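PDB 6L0G: dihydroorotase from Saccharomyces cerevisiae S288C, which catalyses the zinc-dependent, reversible interconversion of N-carbamoyl-L-aspartate and dihydroorotate, the third step of de novo pyrimidine biosynthesis. Local coordinates for residues D113-S118 / G138-V143. Residues are numbered along the deposited sequence; the frame is centred on the assembly and turned at random.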
loop_
_atom_site.group_PDB
_atom_site.type_symbol
_atom_site.label_atom_id
_atom_site.label_comp_id
_atom_site.label_asym_id
_atom_site.label_seq_id
_atom_site.Cartn_x
_atom_site.Cartn_y
_atom_site.Cartn_z
ATOM N N ASP A 113 7.864 -22.278 7.583
ATOM C CA ASP A 113 7.613 -21.401 8.713
ATOM C C ASP A 113 8.969 -20.957 9.234
ATOM O O ASP A 113 9.715 -21.791 9.767
ATOM C CB ASP A 113 6.825 -22.139 9.797
ATOM C CG ASP A 113 6.848 -21.429 11.136
ATOM O OD1 ASP A 113 6.922 -20.180 11.160
ATOM O OD2 ASP A 113 6.776 -22.130 12.169
ATOM N N PRO A 114 9.333 -19.674 9.121
ATOM C CA PRO A 114 10.670 -19.234 9.543
ATOM C C PRO A 114 10.820 -19.075 11.042
ATOM O O PRO A 114 11.890 -18.650 11.493
ATOM C CB PRO A 114 10.829 -17.884 8.842
ATOM C CG PRO A 114 9.442 -17.364 8.760
ATOM C CD PRO A 114 8.559 -18.570 8.528
ATOM N N ASN A 115 9.783 -19.413 11.810
ATOM C CA ASN A 115 9.911 -19.491 13.257
ATOM C C ASN A 115 10.578 -20.780 13.700
ATOM O O ASN A 115 11.112 -20.840 14.811
ATOM C CB ASN A 115 8.529 -19.423 13.910
ATOM C CG ASN A 115 8.006 -18.018 14.031
ATOM O OD1 ASN A 115 8.698 -17.048 13.719
ATOM N ND2 ASN A 115 6.759 -17.897 14.478
ATOM N N ASP A 116 10.531 -21.819 12.862
ATOM C CA ASP A 116 11.081 -23.129 13.190
ATOM C C ASP A 116 11.791 -23.725 11.964
ATOM O O ASP A 116 11.236 -24.566 11.249
ATOM C CB ASP A 116 10.007 -24.064 13.732
ATOM C CG ASP A 116 10.592 -25.348 14.289
ATOM O OD1 ASP A 116 11.772 -25.638 13.989
ATOM O OD2 ASP A 116 9.880 -26.055 15.038
ATOM N N PHE A 117 12.992 -23.228 11.682
ATOM C CA PHE A 117 13.832 -23.729 10.602
ATOM C C PHE A 117 14.478 -25.074 10.927
ATOM O O PHE A 117 15.179 -25.623 10.063
ATOM C CB PHE A 117 14.947 -22.731 10.273
ATOM C CG PHE A 117 14.543 -21.645 9.311
ATOM C CD1 PHE A 117 14.209 -21.944 7.999
ATOM C CD2 PHE A 117 14.531 -20.320 9.717
ATOM C CE1 PHE A 117 13.846 -20.938 7.117
ATOM C CE2 PHE A 117 14.177 -19.314 8.843
ATOM C CZ PHE A 117 13.834 -19.622 7.538
ATOM N N SER A 118 14.304 -25.578 12.161
ATOM C CA SER A 118 15.075 -26.731 12.638
ATOM C C SER A 118 14.909 -27.958 11.748
ATOM O O SER A 118 15.889 -28.659 11.468
ATOM C CB SER A 118 14.681 -27.068 14.079
ATOM O OG SER A 118 13.411 -27.704 14.131
ATOM N N GLY A 138 13.640 -12.860 3.084
ATOM C CA GLY A 138 13.613 -12.639 4.517
ATOM C C GLY A 138 12.464 -11.799 5.047
ATOM O O GLY A 138 12.667 -10.641 5.434
ATOM N N GLU A 139 11.264 -12.379 5.089
ATOM C CA GLU A 139 10.102 -11.780 5.737
ATOM C C GLU A 139 9.383 -12.827 6.589
ATOM O O GLU A 139 9.136 -13.945 6.124
ATOM C CB GLU A 139 9.103 -11.222 4.710
ATOM C CG GLU A 139 9.582 -10.065 3.877
ATOM C CD GLU A 139 8.428 -9.438 3.114
ATOM O OE1 GLU A 139 8.086 -9.939 2.029
ATOM O OE2 GLU A 139 7.843 -8.467 3.617
ATOM N N LYS A 140 9.009 -12.451 7.814
ATOM C CA LYS A 140 8.155 -13.322 8.605
ATOM C C LYS A 140 6.703 -13.183 8.152
ATOM O O LYS A 140 6.258 -12.076 7.836
ATOM C CB LYS A 140 8.257 -12.976 10.082
ATOM C CG LYS A 140 9.640 -13.120 10.667
ATOM C CD LYS A 140 9.895 -14.546 11.100
ATOM C CE LYS A 140 10.866 -14.601 12.265
ATOM N NZ LYS A 140 10.143 -14.614 13.563
ATOM N N PRO A 141 5.950 -14.275 8.121
ATOM C CA PRO A 141 4.512 -14.181 7.825
ATOM C C PRO A 141 3.799 -13.289 8.834
ATOM O O PRO A 141 4.233 -13.131 9.975
ATOM C CB PRO A 141 4.041 -15.641 7.914
ATOM C CG PRO A 141 5.279 -16.455 7.649
ATOM C CD PRO A 141 6.405 -15.673 8.256
ATOM N N SER A 142 2.739 -12.634 8.377
ATOM C CA SER A 142 2.052 -11.653 9.205
ATOM C C SER A 142 1.305 -12.320 10.364
ATOM O O SER A 142 0.832 -13.456 10.274
ATOM C CB SER A 142 1.090 -10.827 8.351
ATOM O OG SER A 142 1.815 -9.984 7.464
ATOM N N VAL A 143 1.211 -11.591 11.468
ATOM C CA VAL A 143 0.550 -12.058 12.690
ATOM C C VAL A 143 -0.169 -10.870 13.301
ATOM O O VAL A 143 0.472 -9.849 13.580
ATOM C CB VAL A 143 1.554 -12.637 13.719
ATOM C CG1 VAL A 143 0.836 -13.442 14.792
ATOM C CG2 VAL A 143 2.638 -13.500 13.055
#
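Two loops of the metallo-dependent hydrolase barrel meet where Pro-114 and Asn-115, at the corner of a type I beta turn, face Lys-140 and Pro-141 in the loop that leaves strand 133-136. The two proline rings meet at their CG-CD corners, Pro-114 CG lying 3.5 Å from Pro-141 CD. Beside this apolar pair the methylenes of Lys-140 run antiparallel to the Pro-114 side chain, with Lys-140 CD 3.7 Å from Pro-114 CG. Bends at chi2 (-85°) and chi4 (93°) fold the lysine chain round; it runs roughly perpendicular to the side chain of Asn-115 and brings its ammonium group to the amide oxygen. There Lys-140 NZ donates a 2.8 Å hydrogen bond to Asn-115 OD1, nearly along the C=O axis (168°).

The turn that presents these two residues is braced from within: Asp-116 N bonds to Asp-113 O, and Asp-113 OD1 takes the backbone N of Asn-115 at 3.0 Å from above the carboxylate plane, an Asx turn. A second Asx turn follows, in which Asp-116 OD1 accepts from both Ser-118 N and Ser-118 OG, the hydroxyl at 2.6 Å on the syn side of the carboxylate. Phe-117 turns one ring face to Pro-114, whose CA lies 3.5 Å above it, displaced from the ring centre toward its edge.

Segment 138-143 directly follows His-137, a zinc ligand by similarity, and Glu-139, whose side chain leaves the backbone away from segment 113-118, hydrogen-bonds through OE1 to NE2 of that histidine, consistent with a second-shell role at the metal site. Near the end of the segment, Ser-142 OG forms a hydrogen bond with Asp-219 OD2 of the second subunit.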